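Local coordinates for protein ethylbenzene dehydrogenase alpha-subunit (Aromatoleum aromaticum, PDB 2IVF) that is the alpha subunit of a molybdenum enzyme of the molybdopterin oxidoreductase family, carrying two molybdopterin-type guanine dinucleotide ligands, a molybdenum atom and an iron-sulfur cluster, at residues G227-H230 against K234-M237. Numbering follows the deposited sequence.
Sequences GAFH and KMHM
The short helix 226-232 of the molybdopterin oxidoreductase region is followed by a loop that folds back along it, bringing M235 against F229 and A228. The methyl CE of M235 meets the F229 ring obliquely at its root, 3.5 Å from CD1, and also lies 3.6 Å from F229 CB. Two torsions put it there: M235 CG sits between the backbone N and the carbonyl carbon (chi1 69°), and the bend at chi3 (87°) turns the methyl back toward the helix. A228 CB has M235 CB and M237 CE each 4.4 Å away. No hydrogen bond crosses; the carbonyl oxygens A228 O and K234 O come within 3.4 Å of each other. Beyond the methionine the loop makes an inverse gamma turn centred on H236, with a weak bond from M237 N to M235 O (2.8 Å). K234 turns its CB away from the helix; its NZ forms a salt bridge with E527 and hydrogen bonds to A781 O and H798 NE2. The contact is buried, with the side chain of M235 about 12 Å from the molybdenum atom; H236 stacks on W481 and touches helix 777-781, and the loop runs on toward strand 249-253.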
ATOM      1  N   GLY A 227     -26.504   1.947  -4.968  1.00 22.99           N
ATOM      2  CA  GLY A 227     -27.500   0.988  -4.563  1.00 22.60           C
ATOM      3  C   GLY A 227     -28.008   1.283  -3.155  1.00 21.85           C
ATOM      4  O   GLY A 227     -29.179   1.118  -2.842  1.00 20.43           O
ATOM      5  N   ALA A 228     -27.106   1.717  -2.303  1.00 21.97           N
ATOM      6  CA  ALA A 228     -27.503   2.196  -0.996  1.00 23.24           C
ATOM      7  C   ALA A 228     -28.341   3.459  -1.190  1.00 23.32           C
ATOM      8  O   ALA A 228     -29.414   3.627  -0.601  1.00 23.64           O
ATOM      9  CB  ALA A 228     -26.238   2.500  -0.147  1.00 21.03           C
ATOM     10  N   PHE A 229     -27.843   4.355  -2.046  1.00 23.87           N
ATOM     11  CA  PHE A 229     -28.513   5.647  -2.275  1.00 24.16           C
ATOM     12  C   PHE A 229     -29.928   5.369  -2.704  1.00 23.50           C
ATOM     13  O   PHE A 229     -30.856   6.011  -2.282  1.00 23.29           O
ATOM     14  CB  PHE A 229     -27.759   6.406  -3.380  1.00 24.62           C
ATOM     15  CG  PHE A 229     -27.992   7.891  -3.399  1.00 24.67           C
ATOM     16  CD1 PHE A 229     -27.823   8.659  -2.262  1.00 28.79           C
ATOM     17  CD2 PHE A 229     -28.289   8.525  -4.578  1.00 25.62           C
ATOM     18  CE1 PHE A 229     -28.023  10.023  -2.307  1.00 26.25           C
ATOM     19  CE2 PHE A 229     -28.501   9.919  -4.640  1.00 26.08           C
ATOM     20  CZ  PHE A 229     -28.335  10.657  -3.507  1.00 27.67           C
ATOM     21  N   HIS A 230     -30.103   4.385  -3.572  1.00 24.44           N
ATOM     22  CA  HIS A 230     -31.407   4.129  -4.130  1.00 23.36           C
ATOM     23  C   HIS A 230     -32.335   3.301  -3.237  1.00 22.42           C
ATOM     24  O   HIS A 230     -33.533   3.440  -3.331  1.00 22.52           O
ATOM     25  CB  HIS A 230     -31.271   3.564  -5.527  1.00 23.53           C
ATOM     26  CG  HIS A 230     -30.759   4.592  -6.494  1.00 25.32           C
ATOM     27  ND1 HIS A 230     -30.248   4.268  -7.722  1.00 24.54           N
ATOM     28  CD2 HIS A 230     -30.623   5.947  -6.371  1.00 25.22           C
ATOM     29  CE1 HIS A 230     -29.845   5.372  -8.336  1.00 28.42           C
ATOM     30  NE2 HIS A 230     -30.064   6.407  -7.539  1.00 27.02           N
ATOM     31  N   LYS A 234     -29.849   7.283   1.043  1.00 22.63           N
ATOM     32  CA  LYS A 234     -28.591   7.909   1.458  1.00 22.78           C
ATOM     33  C   LYS A 234     -27.468   6.914   1.484  1.00 23.60           C
ATOM     34  O   LYS A 234     -27.698   5.710   1.485  1.00 22.93           O
ATOM     35  CB  LYS A 234     -28.719   8.591   2.836  1.00 23.65           C
ATOM     36  CG  LYS A 234     -28.783   7.625   4.032  1.00 25.25           C
ATOM     37  CD  LYS A 234     -30.134   7.006   4.187  1.00 24.33           C
ATOM     38  CE  LYS A 234     -30.279   6.266   5.531  1.00 24.11           C
ATOM     39  NZ  LYS A 234     -30.211   7.178   6.735  1.00 21.85           N
ATOM     40  N   MET A 235     -26.240   7.417   1.505  1.00 23.08           N
ATOM     41  CA  MET A 235     -25.091   6.544   1.469  1.00 25.08           C
ATOM     42  C   MET A 235     -24.054   6.880   2.504  1.00 23.39           C
ATOM     43  O   MET A 235     -23.129   6.132   2.670  1.00 21.97           O
ATOM     44  CB  MET A 235     -24.454   6.491   0.074  1.00 25.65           C
ATOM     45  CG  MET A 235     -23.775   7.731  -0.380  1.00 28.15           C
ATOM     46  SD  MET A 235     -23.081   7.574  -2.075  1.00 35.26           S
ATOM     47  CE  MET A 235     -24.513   8.036  -3.030  1.00 32.98           C
ATOM     48  N   HIS A 236     -24.210   8.002   3.186  1.00 23.07           N
ATOM     49  CA  HIS A 236     -23.198   8.455   4.098  1.00 22.88           C
ATOM     50  C   HIS A 236     -23.378   7.796   5.458  1.00 22.70           C
ATOM     51  O   HIS A 236     -23.686   8.453   6.444  1.00 23.19           O
ATOM     52  CB  HIS A 236     -23.194   9.958   4.169  1.00 23.38           C
ATOM     53  CG  HIS A 236     -22.441  10.573   3.048  1.00 25.67           C
ATOM     54  ND1 HIS A 236     -21.147  10.208   2.753  1.00 28.41           N
ATOM     55  CD2 HIS A 236     -22.803  11.488   2.121  1.00 27.37           C
ATOM     56  CE1 HIS A 236     -20.738  10.882   1.690  1.00 33.04           C
ATOM     57  NE2 HIS A 236     -21.721  11.670   1.290  1.00 32.15           N
ATOM     58  N   MET A 237     -23.189   6.484   5.476  1.00 21.85           N
ATOM     59  CA  MET A 237     -23.369   5.664   6.677  1.00 22.61           C
ATOM     60  C   MET A 237     -22.068   4.940   6.828  1.00 22.51           C
ATOM     61  O   MET A 237     -21.430   4.635   5.830  1.00 21.64           O
ATOM     62  CB  MET A 237     -24.486   4.669   6.494  1.00 22.85           C
ATOM     63  CG  MET A 237     -25.821   5.325   6.097  1.00 21.53           C
ATOM     64  SD  MET A 237     -27.042   4.041   5.812  1.00 26.24           S
ATOM     65  CE  MET A 237     -26.551   3.493   4.179  1.00 27.13           C
TER